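Local coordinates for 2L protein (Yaba-like disease virus, PDB 3IT8) that binds tumour necrosis factor as a poxviral protein with an MHC class I-like fold, probably keeping the cytokine from its receptors, at residues Tyr226-Val229 with Tyr233-Glu236; Ser34-His37 with Gly42-Asn45; Lys255-Lys258 with Tyr263-Thr266; Ala118-Gly123 with Ala153-Phe158. All blocks are in the same frame, centred on the assembly; numbering follows the deposited sequence.

Contact 1: residues Tyr226-Val229 with Tyr233-Glu236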
loop_
_atom_site.group_PDB
_atom_site.type_symbol
_atom_site.label_atom_id
_atom_site.label_comp_id
_atom_site.label_asym_id
_atom_site.label_seq_id
_atom_site.Cartn_x
_atom_site.Cartn_y
_atom_site.Cartn_z
ATOM N N TYR D 226 -5.984 -30.520 -18.255
ATOM C CA TYR D 226 -7.264 -30.022 -18.772
ATOM C C TYR D 226 -8.175 -29.304 -17.770
ATOM O O TYR D 226 -9.253 -29.789 -17.421
ATOM C CB TYR D 226 -8.026 -31.159 -19.444
ATOM C CG TYR D 226 -7.362 -31.602 -20.719
ATOM C CD1 TYR D 226 -6.421 -32.631 -20.721
ATOM C CD2 TYR D 226 -7.615 -30.940 -21.916
ATOM C CE1 TYR D 226 -5.741 -32.982 -21.891
ATOM C CE2 TYR D 226 -6.943 -31.280 -23.084
ATOM C CZ TYR D 226 -6.007 -32.296 -23.066
ATOM O OH TYR D 226 -5.315 -32.602 -24.215
ATOM N N LYS D 227 -7.706 -28.145 -17.314
ATOM C CA LYS D 227 -8.417 -27.279 -16.384
ATOM C C LYS D 227 -8.285 -25.881 -16.967
ATOM O O LYS D 227 -7.227 -25.505 -17.473
ATOM C CB LYS D 227 -7.791 -27.319 -14.985
ATOM C CG LYS D 227 -7.952 -28.642 -14.262
ATOM C CD LYS D 227 -7.274 -28.595 -12.896
ATOM C CE LYS D 227 -7.240 -29.968 -12.217
ATOM N NZ LYS D 227 -6.422 -29.935 -10.965
ATOM N N TYR D 228 -9.373 -25.126 -16.942
ATOM C CA TYR D 228 -9.352 -23.761 -17.452
ATOM C C TYR D 228 -8.929 -22.860 -16.279
ATOM O O TYR D 228 -9.670 -22.722 -15.311
ATOM C CB TYR D 228 -10.748 -23.377 -17.933
ATOM C CG TYR D 228 -10.820 -22.030 -18.588
ATOM C CD1 TYR D 228 -10.539 -21.882 -19.945
ATOM C CD2 TYR D 228 -11.167 -20.893 -17.850
ATOM C CE1 TYR D 228 -10.606 -20.621 -20.564
ATOM C CE2 TYR D 228 -11.232 -19.634 -18.448
ATOM C CZ TYR D 228 -10.956 -19.502 -19.806
ATOM O OH TYR D 228 -11.053 -18.268 -20.413
ATOM N N VAL D 229 -7.735 -22.276 -16.357
ATOM C CA VAL D 229 -7.243 -21.412 -15.285
ATOM C C VAL D 229 -7.812 -19.999 -15.431
ATOM O O VAL D 229 -7.600 -19.333 -16.453
ATOM C CB VAL D 229 -5.709 -21.350 -15.299
ATOM C CG1 VAL D 229 -5.212 -20.524 -14.130
ATOM C CG2 VAL D 229 -5.145 -22.753 -15.239
ATOM N N TYR D 233 -4.498 -16.570 -20.141
ATOM C CA TYR D 233 -4.879 -16.204 -21.498
ATOM C C TYR D 233 -5.043 -17.447 -22.384
ATOM O O TYR D 233 -4.280 -18.402 -22.245
ATOM C CB TYR D 233 -3.825 -15.291 -22.116
ATOM C CG TYR D 233 -4.068 -15.045 -23.580
ATOM C CD1 TYR D 233 -5.085 -14.191 -24.006
ATOM C CD2 TYR D 233 -3.335 -15.725 -24.544
ATOM C CE1 TYR D 233 -5.367 -14.024 -25.354
ATOM C CE2 TYR D 233 -3.606 -15.572 -25.894
ATOM C CZ TYR D 233 -4.620 -14.723 -26.296
ATOM O OH TYR D 233 -4.885 -14.581 -27.643
ATOM N N TYR D 234 -6.027 -17.434 -23.288
ATOM C CA TYR D 234 -6.247 -18.557 -24.204
ATOM C C TYR D 234 -6.763 -18.124 -25.568
ATOM O O TYR D 234 -7.786 -17.450 -25.653
ATOM C CB TYR D 234 -7.296 -19.541 -23.677
ATOM C CG TYR D 234 -6.992 -20.258 -22.385
ATOM C CD1 TYR D 234 -7.487 -19.786 -21.168
ATOM C CD2 TYR D 234 -6.244 -21.432 -22.379
ATOM C CE1 TYR D 234 -7.251 -20.473 -19.972
ATOM C CE2 TYR D 234 -5.994 -22.124 -21.190
ATOM C CZ TYR D 234 -6.504 -21.639 -19.991
ATOM O OH TYR D 234 -6.274 -22.312 -18.814
ATOM N N PRO D 235 -6.066 -18.491 -26.653
ATOM C CA PRO D 235 -6.553 -18.113 -27.990
ATOM C C PRO D 235 -7.844 -18.939 -28.089
ATOM O O PRO D 235 -7.876 -20.060 -27.562
ATOM C CB PRO D 235 -5.462 -18.644 -28.907
ATOM C CG PRO D 235 -4.229 -18.555 -28.048
ATOM C CD PRO D 235 -4.716 -19.072 -26.725
ATOM N N GLU D 236 -8.899 -18.461 -28.746
ATOM C CA GLU D 236 -10.097 -19.284 -28.704
ATOM C C GLU D 236 -10.998 -19.642 -29.877
ATOM O O GLU D 236 -12.139 -20.028 -29.642
ATOM C CB GLU D 236 -10.997 -18.771 -27.581
ATOM C CG GLU D 236 -11.588 -17.405 -27.834
ATOM C CD GLU D 236 -12.669 -17.064 -26.834
ATOM O OE1 GLU D 236 -13.659 -17.823 -26.758
ATOM O OE2 GLU D 236 -12.531 -16.044 -26.125
#
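Two tyrosine rings and one hydroxyl carry the contact between Tyr226-Val229 and Tyr233-Glu236, two irregular pieces of the long loop that follows strand 213-218 in the Ig-like domain. The aromatic part is the pairing of Tyr228 with Tyr234. Their planes are 23° apart and their centroids 4.6 Å, but the rings are slid against each other and barely overlap. What lies over the Tyr228 face is Tyr234 CE1, set toward the rim 3.4 Å above the plane. Tyr228 CE1, in turn, comes within 3.3 Å of Tyr234 CD1, approaching that ring at a slant. With CG of Tyr228 anti to the backbone N (chi1 -175°), the side chain lies beside its carbonyl carbon, and the outer ring atoms, CE1 first, meet Tyr234.

The polar part is one hydrogen bond. Val229 N donates to Tyr234 OH at 2.9 Å, and the N-H...O angle of 166° makes it nearly straight. Val229 CB also lies 3.7 Å from Tyr234 OH.

The aromatic group extends beyond the two segments: Phe284 meets the Tyr228 ring edge-to-face, the Phe222 ring meets that of Tyr234, and Ile217 touches both tyrosines. Val229 also packs on an acidic side chain of the chain of another protein.

With neither segment a helix or strand, the one hydrogen bond between them runs from a backbone N-H to a side-chain oxygen, not between two backbones. This bond and the ring pair tie the two loop segments together through Tyr234, which probably helps to hold Val229 in place beside the partner protein.

Contact 2: residues Ser34-His37 with Gly42-Asn45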
loop_
_atom_site.group_PDB
_atom_site.type_symbol
_atom_site.label_atom_id
_atom_site.label_comp_id
_atom_site.label_asym_id
_atom_site.label_seq_id
_atom_site.Cartn_x
_atom_site.Cartn_y
_atom_site.Cartn_z
ATOM N N SER D 34 -46.203 -1.207 -20.291
ATOM C CA SER D 34 -46.674 -0.883 -21.631
ATOM C C SER D 34 -47.210 0.540 -21.668
ATOM O O SER D 34 -47.675 1.070 -20.657
ATOM C CB SER D 34 -47.731 -1.881 -22.079
ATOM O OG SER D 34 -48.677 -2.072 -21.059
ATOM N N TYR D 35 -47.108 1.159 -22.838
ATOM C CA TYR D 35 -47.541 2.526 -23.025
ATOM C C TYR D 35 -49.050 2.617 -23.121
ATOM O O TYR D 35 -49.646 2.006 -23.997
ATOM C CB TYR D 35 -46.915 3.086 -24.291
ATOM C CG TYR D 35 -47.198 4.541 -24.484
ATOM C CD1 TYR D 35 -46.604 5.494 -23.668
ATOM C CD2 TYR D 35 -48.071 4.974 -25.485
ATOM C CE1 TYR D 35 -46.866 6.851 -23.845
ATOM C CE2 TYR D 35 -48.339 6.333 -25.673
ATOM C CZ TYR D 35 -47.733 7.264 -24.850
ATOM O OH TYR D 35 -47.986 8.605 -25.035
ATOM N N ASN D 36 -49.659 3.373 -22.207
ATOM C CA ASN D 36 -51.103 3.581 -22.169
ATOM C C ASN D 36 -51.471 4.749 -23.099
ATOM O O ASN D 36 -51.123 5.904 -22.821
ATOM C CB ASN D 36 -51.512 3.917 -20.748
ATOM C CG ASN D 36 -52.979 4.112 -20.616
ATOM O OD1 ASN D 36 -53.572 4.902 -21.337
ATOM N ND2 ASN D 36 -53.587 3.399 -19.687
ATOM N N HIS D 37 -52.175 4.465 -24.193
ATOM C CA HIS D 37 -52.546 5.507 -25.150
ATOM C C HIS D 37 -53.552 6.534 -24.671
ATOM O O HIS D 37 -53.563 7.680 -25.134
ATOM C CB HIS D 37 -53.033 4.867 -26.428
ATOM C CG HIS D 37 -51.934 4.250 -27.222
ATOM N ND1 HIS D 37 -51.073 4.998 -27.999
ATOM C CD2 HIS D 37 -51.504 2.971 -27.302
ATOM C CE1 HIS D 37 -50.157 4.203 -28.523
ATOM N NE2 HIS D 37 -50.396 2.968 -28.115
ATOM N N GLY D 42 -46.473 5.198 -19.358
ATOM C CA GLY D 42 -46.473 3.764 -19.129
ATOM C C GLY D 42 -47.192 3.300 -17.875
ATOM O O GLY D 42 -47.437 4.087 -16.966
ATOM N N ASN D 43 -47.543 2.015 -17.834
ATOM C CA ASN D 43 -48.213 1.405 -16.678
ATOM C C ASN D 43 -47.578 0.063 -16.412
ATOM O O ASN D 43 -47.254 -0.676 -17.350
ATOM C CB ASN D 43 -49.691 1.146 -16.936
ATOM C CG ASN D 43 -50.489 2.410 -17.071
ATOM O OD1 ASN D 43 -50.314 3.367 -16.304
ATOM N ND2 ASN D 43 -51.397 2.426 -18.042
ATOM N N VAL D 44 -47.398 -0.272 -15.142
ATOM C CA VAL D 44 -46.811 -1.566 -14.825
ATOM C C VAL D 44 -47.931 -2.567 -14.931
ATOM O O VAL D 44 -48.928 -2.449 -14.219
ATOM C CB VAL D 44 -46.254 -1.612 -13.405
ATOM C CG1 VAL D 44 -45.757 -3.006 -13.102
ATOM C CG2 VAL D 44 -45.132 -0.608 -13.264
ATOM N N ASN D 45 -47.784 -3.538 -15.824
ATOM C CA ASN D 45 -48.820 -4.549 -16.009
ATOM C C ASN D 45 -48.520 -5.771 -15.164
ATOM O O ASN D 45 -49.419 -6.464 -14.706
ATOM C CB ASN D 45 -48.906 -4.985 -17.469
ATOM C CG ASN D 45 -48.951 -3.822 -18.420
ATOM O OD1 ASN D 45 -49.732 -2.889 -18.241
ATOM N ND2 ASN D 45 -48.115 -3.872 -19.453
#
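Ser34 and Asn43 form an antiparallel hydrogen-bonded pair in the beta hairpin of strands 28-36 and 41-47, at the outer margin of the MHC-like platform sheet. The evidence is reciprocal: Ser34 N donates to Asn43 O at 3.2 Å, and Asn43 N donates to Ser34 O at 3.0 Å. Both side chains leave on the same face. There the Ser34 hydroxyl faces the Asn45 amide, with ND2 as donor to OG; the modelled bond is too short to be trusted in detail, though the two groups are plainly neighbours.

Asn36 and Asn43 meet further along, their amide planes turned almost perpendicular (88°). Asn36 CG stands anti to the backbone N, chi1 -179°, which brings the amide beside Asn43, while its OD1 is taken by Thr39 N in the turn.

Tyr35 points to the opposite face from Ser34 and Asn43, where its ring stacks on Tyr70 and touches Phe66, both of helix 61-82. Across from it, in a non-hydrogen-bonded pair, stands Gly42; Gly42 N donates to Asn67 OD1. Tyr35 CA and Gly42 CA are 4.2 Å apart, and Gly42 CA makes a C-H...O contact with Ser34 O at 3.3 Å.

Contact 3: residues Lys255-Lys258 with Tyr263-Thr266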
loop_
_atom_site.group_PDB
_atom_site.type_symbol
_atom_site.label_atom_id
_atom_site.label_comp_id
_atom_site.label_asym_id
_atom_site.label_seq_id
_atom_site.Cartn_x
_atom_site.Cartn_y
_atom_site.Cartn_z
ATOM N N LYS D 255 -32.739 -25.152 -26.248
ATOM C CA LYS D 255 -34.163 -25.442 -26.282
ATOM C C LYS D 255 -34.504 -25.851 -24.867
ATOM O O LYS D 255 -33.700 -26.506 -24.199
ATOM C CB LYS D 255 -34.465 -26.603 -27.228
ATOM C CG LYS D 255 -34.132 -26.341 -28.681
ATOM C CD LYS D 255 -34.684 -27.450 -29.571
ATOM C CE LYS D 255 -34.261 -27.275 -31.023
ATOM N NZ LYS D 255 -32.789 -27.428 -31.194
ATOM N N LYS D 256 -35.674 -25.449 -24.391
ATOM C CA LYS D 256 -36.081 -25.843 -23.052
ATOM C C LYS D 256 -36.511 -27.303 -23.190
ATOM O O LYS D 256 -37.520 -27.596 -23.816
ATOM C CB LYS D 256 -37.245 -24.981 -22.579
ATOM C CG LYS D 256 -37.599 -25.219 -21.137
ATOM C CD LYS D 256 -38.561 -24.175 -20.632
ATOM C CE LYS D 256 -38.849 -24.373 -19.154
ATOM N NZ LYS D 256 -39.709 -23.280 -18.624
ATOM N N ASP D 257 -35.747 -28.229 -22.630
ATOM C CA ASP D 257 -36.121 -29.616 -22.799
ATOM C C ASP D 257 -37.465 -29.985 -22.169
ATOM O O ASP D 257 -38.017 -29.237 -21.358
ATOM C CB ASP D 257 -34.987 -30.560 -22.329
ATOM C CG ASP D 257 -34.371 -30.147 -21.006
ATOM O OD1 ASP D 257 -35.124 -29.866 -20.054
ATOM O OD2 ASP D 257 -33.128 -30.127 -20.911
ATOM N N LYS D 258 -37.977 -31.135 -22.603
ATOM C CA LYS D 258 -39.243 -31.711 -22.160
ATOM C C LYS D 258 -39.717 -31.255 -20.782
ATOM O O LYS D 258 -38.908 -30.935 -19.920
ATOM C CB LYS D 258 -39.138 -33.247 -22.180
ATOM C CG LYS D 258 -38.212 -33.861 -21.124
ATOM C CD LYS D 258 -36.739 -33.612 -21.426
ATOM C CE LYS D 258 -35.844 -34.171 -20.323
ATOM N NZ LYS D 258 -34.401 -33.920 -20.592
ATOM N N TYR D 263 -32.788 -26.659 -19.312
ATOM C CA TYR D 263 -32.539 -26.393 -20.737
ATOM C C TYR D 263 -31.405 -27.256 -21.276
ATOM O O TYR D 263 -30.604 -27.800 -20.509
ATOM C CB TYR D 263 -32.144 -24.937 -20.979
ATOM C CG TYR D 263 -33.214 -23.929 -20.688
ATOM C CD1 TYR D 263 -33.632 -23.681 -19.381
ATOM C CD2 TYR D 263 -33.835 -23.236 -21.718
ATOM C CE1 TYR D 263 -34.646 -22.772 -19.105
ATOM C CE2 TYR D 263 -34.851 -22.324 -21.458
ATOM C CZ TYR D 263 -35.252 -22.097 -20.152
ATOM O OH TYR D 263 -36.257 -21.188 -19.894
ATOM N N SER D 264 -31.329 -27.359 -22.600
ATOM C CA SER D 264 -30.291 -28.150 -23.251
ATOM C C SER D 264 -29.687 -27.368 -24.406
ATOM O O SER D 264 -30.355 -26.544 -25.029
ATOM C CB SER D 264 -30.850 -29.483 -23.758
ATOM O OG SER D 264 -31.049 -30.387 -22.689
ATOM N N LEU D 265 -28.416 -27.633 -24.690
ATOM C CA LEU D 265 -27.700 -26.936 -25.747
ATOM C C LEU D 265 -26.858 -27.860 -26.620
ATOM O O LEU D 265 -26.366 -28.901 -26.163
ATOM C CB LEU D 265 -26.790 -25.892 -25.114
ATOM C CG LEU D 265 -25.533 -25.539 -25.906
ATOM C CD1 LEU D 265 -25.895 -24.606 -27.047
ATOM C CD2 LEU D 265 -24.519 -24.898 -24.990
ATOM N N THR D 266 -26.686 -27.459 -27.875
ATOM C CA THR D 266 -25.881 -28.219 -28.821
ATOM C C THR D 266 -25.028 -27.260 -29.619
ATOM O O THR D 266 -25.562 -26.479 -30.388
ATOM C CB THR D 266 -26.754 -29.007 -29.802
ATOM O OG1 THR D 266 -27.369 -30.097 -29.113
ATOM C CG2 THR D 266 -25.921 -29.548 -30.948
#
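Lys255 and Ser264 pair their backbones in the tightly joined part of this contact, an antiparallel hydrogen-bonded pair. Lys255 N reaches Ser264 O at 3.0 Å and Ser264 N reaches Lys255 O at the same 3.0 Å. Beside this pair the Ser264 hydroxyl donates to Asp257 OD2 at 2.7 Å, through the anti lone pair of that oxygen, on the side away from OD1. Asp257 bends back to do so: its CG sits between the backbone N and the carbonyl carbon, chi1 45°, which brings OD2 alongside Tyr263 and Ser264, 3.4 Å from Tyr263 C. Ser264 OG is gripped a second time, by Ser206 N.

The looser part is the aliphatic chain of the exposed Lys256 against the partly exposed Tyr263. Lys256, with its chain extended, runs over one face of the Tyr263 ring, placing CG 4.1 Å from the centroid and 15° off the ring normal, a CH-pi contact. Further out, Lys256 CD is 3.8 Å from Tyr263 OH, whose hydrogen bond goes to Asp27 OD2 of the platform domain. Lys255 is exposed as well.

Strand 263-271 runs between strand 254-255, an outermost strand, and strand 198-207, to which Tyr263 and Leu265 are hydrogen-bonded through Phe207 and Val204.

Contact 4: residues Ala118-Gly123 with Ala153-Phe158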
loop_
_atom_site.group_PDB
_atom_site.type_symbol
_atom_site.label_atom_id
_atom_site.label_comp_id
_atom_site.label_asym_id
_atom_site.label_seq_id
_atom_site.Cartn_x
_atom_site.Cartn_y
_atom_site.Cartn_z
ATOM N N ALA D 118 -27.096 -0.894 -33.863
ATOM C CA ALA D 118 -25.916 -0.298 -33.233
ATOM C C ALA D 118 -25.707 -0.742 -31.800
ATOM O O ALA D 118 -26.655 -0.933 -31.042
ATOM C CB ALA D 118 -26.000 1.219 -33.273
ATOM N N ARG D 119 -24.441 -0.860 -31.433
ATOM C CA ARG D 119 -24.014 -1.298 -30.103
ATOM C C ARG D 119 -23.364 -0.131 -29.361
ATOM O O ARG D 119 -22.563 0.601 -29.930
ATOM C CB ARG D 119 -23.027 -2.454 -30.285
ATOM C CG ARG D 119 -22.246 -2.859 -29.073
ATOM C CD ARG D 119 -21.236 -3.950 -29.434
ATOM N NE ARG D 119 -21.867 -5.222 -29.755
ATOM C CZ ARG D 119 -21.951 -5.733 -30.978
ATOM N NH1 ARG D 119 -21.436 -5.074 -32.005
ATOM N NH2 ARG D 119 -22.552 -6.902 -31.169
ATOM N N TYR D 120 -23.711 0.050 -28.096
ATOM C CA TYR D 120 -23.168 1.158 -27.317
ATOM C C TYR D 120 -21.907 0.753 -26.586
ATOM O O TYR D 120 -21.921 -0.194 -25.806
ATOM C CB TYR D 120 -24.185 1.645 -26.293
ATOM C CG TYR D 120 -23.714 2.830 -25.487
ATOM C CD1 TYR D 120 -23.779 4.124 -26.009
ATOM C CD2 TYR D 120 -23.148 2.663 -24.219
ATOM C CE1 TYR D 120 -23.280 5.222 -25.289
ATOM C CE2 TYR D 120 -22.652 3.754 -23.500
ATOM C CZ TYR D 120 -22.722 5.020 -24.045
ATOM O OH TYR D 120 -22.231 6.094 -23.359
ATOM N N HIS D 121 -20.815 1.472 -26.829
ATOM C CA HIS D 121 -19.550 1.160 -26.173
ATOM C C HIS D 121 -19.243 2.091 -25.019
ATOM O O HIS D 121 -19.142 3.307 -25.172
ATOM C CB HIS D 121 -18.398 1.165 -27.181
ATOM C CG HIS D 121 -18.381 -0.041 -28.068
ATOM N ND1 HIS D 121 -18.291 -1.325 -27.572
ATOM C CD2 HIS D 121 -18.473 -0.165 -29.414
ATOM C CE1 HIS D 121 -18.329 -2.185 -28.573
ATOM N NE2 HIS D 121 -18.439 -1.507 -29.702
ATOM N N THR D 122 -19.116 1.484 -23.848
ATOM C CA THR D 122 -18.823 2.187 -22.612
ATOM C C THR D 122 -17.544 3.008 -22.702
ATOM O O THR D 122 -17.452 4.092 -22.130
ATOM C CB THR D 122 -18.714 1.172 -21.465
ATOM O OG1 THR D 122 -19.965 1.116 -20.775
ATOM C CG2 THR D 122 -17.598 1.532 -20.511
ATOM N N GLY D 123 -16.556 2.483 -23.417
ATOM C CA GLY D 123 -15.296 3.189 -23.562
ATOM C C GLY D 123 -15.398 4.464 -24.381
ATOM O O GLY D 123 -15.172 5.560 -23.872
ATOM N N ALA D 153 -26.143 8.726 -19.710
ATOM C CA ALA D 153 -26.396 8.456 -18.308
ATOM C C ALA D 153 -27.244 7.215 -18.032
ATOM O O ALA D 153 -26.855 6.365 -17.228
ATOM C CB ALA D 153 -27.037 9.679 -17.675
ATOM N N TYR D 154 -28.397 7.109 -18.689
ATOM C CA TYR D 154 -29.281 5.973 -18.474
ATOM C C TYR D 154 -28.760 4.676 -19.054
ATOM O O TYR D 154 -28.702 3.675 -18.359
ATOM C CB TYR D 154 -30.668 6.267 -19.046
ATOM C CG TYR D 154 -31.387 7.375 -18.326
ATOM C CD1 TYR D 154 -32.304 8.188 -18.993
ATOM C CD2 TYR D 154 -31.155 7.611 -16.977
ATOM C CE1 TYR D 154 -32.968 9.201 -18.336
ATOM C CE2 TYR D 154 -31.816 8.621 -16.311
ATOM C CZ TYR D 154 -32.720 9.410 -16.994
ATOM O OH TYR D 154 -33.385 10.405 -16.324
ATOM N N LEU D 155 -28.380 4.692 -20.324
ATOM C CA LEU D 155 -27.895 3.488 -20.978
ATOM C C LEU D 155 -26.435 3.231 -20.652
ATOM O O LEU D 155 -26.057 2.135 -20.218
ATOM C CB LEU D 155 -28.082 3.592 -22.493
ATOM C CG LEU D 155 -27.446 2.463 -23.305
ATOM C CD1 LEU D 155 -28.046 1.120 -22.921
ATOM C CD2 LEU D 155 -27.652 2.736 -24.787
ATOM N N GLY D 156 -25.606 4.240 -20.854
ATOM C CA GLY D 156 -24.199 4.072 -20.561
ATOM C C GLY D 156 -23.951 3.712 -19.107
ATOM O O GLY D 156 -23.179 2.799 -18.811
ATOM N N GLY D 157 -24.604 4.424 -18.193
ATOM C CA GLY D 157 -24.410 4.149 -16.786
ATOM C C GLY D 157 -24.764 2.732 -16.379
ATOM O O GLY D 157 -23.992 2.053 -15.684
ATOM N N PHE D 158 -25.939 2.287 -16.817
ATOM C CA PHE D 158 -26.436 0.962 -16.498
ATOM C C PHE D 158 -25.453 -0.079 -17.001
ATOM O O PHE D 158 -25.116 -1.041 -16.290
ATOM C CB PHE D 158 -27.786 0.752 -17.166
ATOM C CG PHE D 158 -28.510 -0.474 -16.697
ATOM C CD1 PHE D 158 -28.881 -0.613 -15.364
ATOM C CD2 PHE D 158 -28.847 -1.481 -17.594
ATOM C CE1 PHE D 158 -29.580 -1.741 -14.932
ATOM C CE2 PHE D 158 -29.543 -2.609 -17.174
ATOM C CZ PHE D 158 -29.913 -2.742 -15.839
#
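The Tyr120 ring meets the helix obliquely, CE2 coming within 3.3 Å of Gly156 CA. A further flat group, Phe127 of strand 126-129, meets the Tyr120 ring edge-to-face. The root of the side chain serves the residue next to Gly156: Tyr120 CB is 3.9 Å from Leu155 CD2, and Tyr120 CG is 4.0 Å from the same methyl.

The two side chains slide past each other in opposite directions. Tyr120 holds CG anti to its N at chi1 -178°, which stretches the ring from strand 115-121 toward helix 148-174; Leu155 extends from the helix toward the strand and also touches Phe127 and Trp69. Since Gly156 has no side chain, the ring can settle directly against the helix backbone, at a place where the helix makes a wider pi-type turn over 153-158. Tyr120 also touches Lys152 and Glu159 of this helix.

Polar pairing is absent between the segments: even Thr122 OG1 and Gly156 O, at the rim, are 4.1 Å apart. The helix is thus joined to the platform sheet here by apolar and aromatic contact, as in the MHC class I platform, where helices lie across a sheet, which suggests that helix and strand are positioned here by shape complementarity.

Contact 4 is the buried one, joining a helix to the sheet of the MHC-like domain by apolar contact without hydrogen bonds between its segments. Contact 2 reaches the same sheet at a margin strand, its centre about 25 Å away, and is a surface contact built from backbone pairing and polar side chains. Contacts 1 and 3 both belong to the Ig-like range, with centres about 26 Å apart. Contact 3, also at the surface, repeats the antiparallel pairing of contact 2 but adds a carboxylate-hydroxyl bond and a lysine over a ring. Contact 1 is partly buried and irregular, relying on rings and one hydroxyl. None of the four touches another.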